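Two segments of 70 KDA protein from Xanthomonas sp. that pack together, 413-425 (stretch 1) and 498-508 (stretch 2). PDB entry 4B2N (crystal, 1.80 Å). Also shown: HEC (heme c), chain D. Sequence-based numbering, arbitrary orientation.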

# COMPACT_ATOMS: atom_id res chain seq x y z
N LEU A 413 -4.51 17.66 16.34
CA LEU A 413 -3.45 16.92 15.66
C LEU A 413 -3.17 15.55 16.34
O LEU A 413 -2.19 14.85 16.01
CB LEU A 413 -2.19 17.79 15.56
CG LEU A 413 -2.28 19.05 14.72
CD1 LEU A 413 -0.93 19.79 14.76
CD2 LEU A 413 -2.53 18.61 13.27
N LYS A 414 -4.03 15.18 17.28
CA LYS A 414 -3.89 13.92 17.96
C LYS A 414 -3.84 12.83 16.91
O LYS A 414 -4.71 12.78 16.02
CB LYS A 414 -5.12 13.69 18.81
CG LYS A 414 -5.12 12.42 19.63
CD LYS A 414 -6.27 12.47 20.64
CE LYS A 414 -7.57 12.77 19.91
NZ LYS A 414 -8.55 11.83 20.50
N GLY A 415 -2.87 11.94 17.02
CA GLY A 415 -2.77 10.80 16.10
C GLY A 415 -2.26 11.05 14.67
O GLY A 415 -2.01 10.10 13.94
N VAL A 416 -2.05 12.30 14.29
CA VAL A 416 -1.48 12.60 12.94
C VAL A 416 -0.06 12.03 12.79
O VAL A 416 0.78 12.20 13.69
CB VAL A 416 -1.48 14.12 12.57
CG1 VAL A 416 -0.72 14.40 11.28
CG2 VAL A 416 -2.91 14.62 12.44
N ALA A 417 0.16 11.29 11.70
CA ALA A 417 1.50 10.84 11.35
C ALA A 417 2.04 11.78 10.25
O ALA A 417 1.62 11.71 9.07
CB ALA A 417 1.45 9.37 10.88
N ALA A 418 2.94 12.70 10.60
CA ALA A 418 3.57 13.55 9.60
C ALA A 418 5.07 13.68 9.80
O ALA A 418 5.62 14.80 9.68
CB ALA A 418 2.92 14.93 9.59
N VAL A 419 5.74 12.57 10.10
CA VAL A 419 7.17 12.60 10.21
C VAL A 419 7.74 11.55 9.27
O VAL A 419 7.43 10.40 9.45
CB VAL A 419 7.60 12.28 11.66
CG1 VAL A 419 9.12 12.13 11.81
CG2 VAL A 419 7.08 13.34 12.65
N VAL A 420 8.57 11.96 8.31
CA VAL A 420 9.44 11.05 7.53
C VAL A 420 10.77 11.01 8.30
O VAL A 420 11.45 12.04 8.47
CB VAL A 420 9.58 11.54 6.07
CG1 VAL A 420 10.59 10.71 5.26
CG2 VAL A 420 8.21 11.47 5.40
N THR A 421 11.11 9.84 8.84
CA THR A 421 12.33 9.73 9.68
C THR A 421 13.50 9.54 8.69
O THR A 421 13.46 8.63 7.84
CB THR A 421 12.21 8.55 10.65
OG1 THR A 421 11.07 8.71 11.51
CG2 THR A 421 13.49 8.32 11.45
N PRO A 422 14.54 10.38 8.77
CA PRO A 422 15.65 10.15 7.85
C PRO A 422 16.20 8.72 7.93
O PRO A 422 16.22 8.09 9.01
CB PRO A 422 16.75 11.12 8.32
CG PRO A 422 16.10 12.05 9.32
CD PRO A 422 14.85 11.41 9.81
N ILE A 423 16.65 8.23 6.79
CA ILE A 423 17.16 6.86 6.72
C ILE A 423 18.34 6.61 7.71
O ILE A 423 18.54 5.51 8.15
CB ILE A 423 17.47 6.48 5.26
CG1 ILE A 423 17.73 4.97 5.09
CG2 ILE A 423 18.68 7.27 4.70
CD1 ILE A 423 16.53 4.08 5.46
N GLU A 424 19.12 7.64 8.03
CA GLU A 424 20.31 7.44 8.89
C GLU A 424 19.84 7.14 10.31
O GLU A 424 20.61 6.61 11.15
CB GLU A 424 21.17 8.73 8.90
CG GLU A 424 21.76 9.03 7.55
CD GLU A 424 20.83 9.80 6.57
OE1 GLU A 424 19.61 10.10 6.87
OE2 GLU A 424 21.37 10.13 5.46
N THR A 425 18.61 7.55 10.62
CA THR A 425 17.99 7.16 11.89
C THR A 425 17.13 5.92 11.86
O THR A 425 17.36 5.03 12.66
CB THR A 425 17.51 8.32 12.85
OG1 THR A 425 16.22 8.04 13.46
CG2 THR A 425 17.58 9.62 12.33
FE HEC D . 8.52 3.23 15.13
CHA HEC D . 7.79 1.51 12.22
CHB HEC D . 6.19 1.25 16.98
CHC HEC D . 9.58 4.55 18.10
CHD HEC D . 9.88 5.78 13.32
NA HEC D . 7.18 1.79 14.66
C1A HEC D . 7.12 1.08 13.43
C2A HEC D . 6.19 -0.04 13.50
C3A HEC D . 5.72 -0.11 14.89
C4A HEC D . 6.40 0.97 15.58
CMA HEC D . 4.72 -1.10 15.44
CAA HEC D . 5.70 -0.91 12.35
CBA HEC D . 4.55 -0.02 11.75
CGA HEC D . 4.05 -0.59 10.42
O1A HEC D . 4.70 -1.56 9.94
O2A HEC D . 3.01 -0.17 9.80
NB HEC D . 7.96 2.91 17.19
C1B HEC D . 7.04 2.13 17.77
C2B HEC D . 6.96 2.21 19.23
C3B HEC D . 8.00 3.19 19.56
C4B HEC D . 8.54 3.54 18.26
CMB HEC D . 6.00 1.45 20.13
CAB HEC D . 8.46 3.68 20.92
CBB HEC D . 9.08 2.70 21.70
NC HEC D . 9.40 4.89 15.63
C1C HEC D . 9.93 5.24 16.90
C2C HEC D . 10.82 6.40 16.89
C3C HEC D . 10.89 6.76 15.50
C4C HEC D . 10.09 5.76 14.75
CMC HEC D . 11.51 7.07 18.08
CAC HEC D . 11.71 7.90 14.97
CBC HEC D . 13.02 8.10 15.22
ND HEC D . 8.71 3.61 13.20
C1D HEC D . 9.33 4.62 12.60
C2D HEC D . 9.42 4.60 11.14
C3D HEC D . 8.82 3.34 10.81
C4D HEC D . 8.45 2.81 12.12
CMD HEC D . 10.02 5.63 10.22
CAD HEC D . 8.62 2.76 9.43
CBD HEC D . 9.81 1.80 9.23
CGD HEC D . 9.76 1.09 7.90
O1D HEC D . 10.71 1.11 7.11
O2D HEC D . 8.71 0.53 7.66
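Stretch 2, residues 498-508: PTGYIAPPLYG

Stretch 2 runs alongside stretch 1 in extended form and in the opposite sense. Its strand, Gly500 to Ile502, pairs with the strand ending at Pro422. The N-to-C directions of the two strands differ by 153°, so the pairing is antiparallel with a moderate twist. The axes approach to 4.3 Å. Beyond the strand, stretch 2 continues as loop through Pro504 and Pro505, and Pro505 comes level with Ala417, CA to CA 5.6 Å.

The register is set by three pairs. Val420 CA lies 4.1 Å from Ile502 CA, and Pro422 CA lies 4.3 Å from Gly500 CA; both are non-hydrogen-bonded pairs. Between them Thr421 and Tyr501 form the hydrogen-bonded pair, with their CA atoms 5.5 Å apart. Thr421 N donates to Tyr501 O at 2.7 Å, and Tyr501 N returns a longer bond to Thr421 O at 3.2 Å. The ladder extends at both ends. Ala503 N donates to Val419 O at 3.1 Å and nearly in line, at 167°. Ile423 N, the first amide after the helix N-cap Pro422, donates to Thr499 O at 2.8 Å. Water 3 donates to the same Thr499 O and to Glu424 OE1, both at 2.7 Å.

Gly500 fits tightly. Its CA is 3.2 Å from Thr421 O in a CA-H...O contact, and a CB here would point at stretch 1 and clash with that oxygen.

The side chains of Val420 and Ile502 share one face of the sheet. Val420 CG2 meets Ile502 CD1 at 4.2 Å. Both residues have chi1 in t, and the end of Ile502 reaches back over the backbone, with CD1 3.2 Å from Val419 O. Val420 CG1 also lies 3.6 Å from Thr499 OG1. Thr421 and Tyr501 point to the other face, which meets the heme c: Thr421 OG1 is 3.5 Å from HEC CMD. Ala503 CB packs 3.4 Å from HEC CHD. Ile423 CD1 rests 3.5 Å from Tyr501 CE2, an apolar contact at an oblique angle to the ring.

Farther along, Ala417 points toward stretch 2. Its CB is 3.4 Å from Ala503 O and 3.6 Å from Pro505 CD. Tyr507 then reaches the type II turn of Leu413 to Val416. Tyr507 OH sits 3.4 Å from Gly415 CA, where a CB would clash with the hydroxyl. The positive phi of Gly415 also favours glycine.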

# COMPACT_ATOMS: atom_id res chain seq x y z
N PRO A 498 13.47 11.61 -1.91
CA PRO A 498 13.39 10.79 -0.69
C PRO A 498 14.47 11.04 0.33
O PRO A 498 15.61 11.24 -0.04
CB PRO A 498 13.50 9.37 -1.19
CG PRO A 498 13.94 9.40 -2.60
CD PRO A 498 13.75 10.82 -3.11
N THR A 499 14.09 10.96 1.60
CA THR A 499 15.03 11.11 2.71
C THR A 499 14.91 9.98 3.74
O THR A 499 15.83 9.74 4.54
CB THR A 499 14.77 12.44 3.45
OG1 THR A 499 13.43 12.43 3.89
CG2 THR A 499 14.93 13.62 2.51
N GLY A 500 13.78 9.29 3.75
CA GLY A 500 13.56 8.20 4.69
C GLY A 500 12.17 7.61 4.56
O GLY A 500 11.58 7.56 3.46
N TYR A 501 11.65 7.12 5.68
CA TYR A 501 10.36 6.45 5.67
C TYR A 501 9.41 7.15 6.66
O TYR A 501 9.85 7.66 7.74
CB TYR A 501 10.53 4.95 6.00
CG TYR A 501 11.37 4.21 5.02
CD1 TYR A 501 10.98 4.08 3.69
CD2 TYR A 501 12.55 3.55 5.46
CE1 TYR A 501 11.80 3.38 2.78
CE2 TYR A 501 13.34 2.84 4.59
CZ TYR A 501 12.96 2.76 3.24
OH TYR A 501 13.76 2.06 2.38
N ILE A 502 8.12 7.17 6.32
CA ILE A 502 7.09 7.69 7.22
C ILE A 502 7.02 6.78 8.49
O ILE A 502 7.18 5.54 8.37
CB ILE A 502 5.74 7.71 6.47
CG1 ILE A 502 4.65 8.39 7.29
CG2 ILE A 502 5.28 6.30 6.17
CD1 ILE A 502 4.95 9.87 7.49
N ALA A 503 6.95 7.38 9.70
CA ALA A 503 6.58 6.64 10.92
C ALA A 503 5.02 6.51 10.89
O ALA A 503 4.27 7.49 11.10
CB ALA A 503 7.13 7.34 12.19
N PRO A 504 4.50 5.33 10.54
CA PRO A 504 3.04 5.37 10.26
C PRO A 504 2.19 5.40 11.54
O PRO A 504 2.72 5.14 12.60
CB PRO A 504 2.77 4.03 9.56
CG PRO A 504 3.91 3.14 9.96
CD PRO A 504 5.12 4.03 10.22
N PRO A 505 0.88 5.72 11.43
CA PRO A 505 -0.04 5.62 12.58
C PRO A 505 -0.01 4.21 13.17
O PRO A 505 0.04 3.15 12.43
CB PRO A 505 -1.45 5.92 11.95
CG PRO A 505 -1.14 6.76 10.70
CD PRO A 505 0.14 6.10 10.19
N LEU A 506 -0.06 4.18 14.50
CA LEU A 506 -0.18 2.92 15.24
C LEU A 506 -1.60 2.56 15.62
O LEU A 506 -1.82 1.48 16.14
CB LEU A 506 0.76 2.83 16.45
CG LEU A 506 2.22 3.19 16.16
CD1 LEU A 506 3.06 3.04 17.41
CD2 LEU A 506 2.79 2.21 15.14
N TYR A 507 -2.58 3.41 15.27
CA TYR A 507 -3.97 3.02 15.33
C TYR A 507 -4.12 1.76 14.51
O TYR A 507 -3.83 1.77 13.34
CB TYR A 507 -4.85 4.11 14.70
CG TYR A 507 -4.93 5.42 15.49
CD1 TYR A 507 -5.18 5.43 16.89
CD2 TYR A 507 -4.83 6.62 14.83
CE1 TYR A 507 -5.29 6.63 17.60
CE2 TYR A 507 -4.92 7.84 15.50
CZ TYR A 507 -5.21 7.84 16.89
OH TYR A 507 -5.34 9.06 17.55
N GLY A 508 -4.62 0.69 15.08
CA GLY A 508 -4.95 -0.48 14.18
C GLY A 508 -3.74 -1.39 14.08
O GLY A 508 -3.84 -2.54 13.65
O HOH W 1 4.76 10.10 11.43
O HOH W 2 13.57 12.59 6.46
O HOH W 3 18.00 11.19 5.00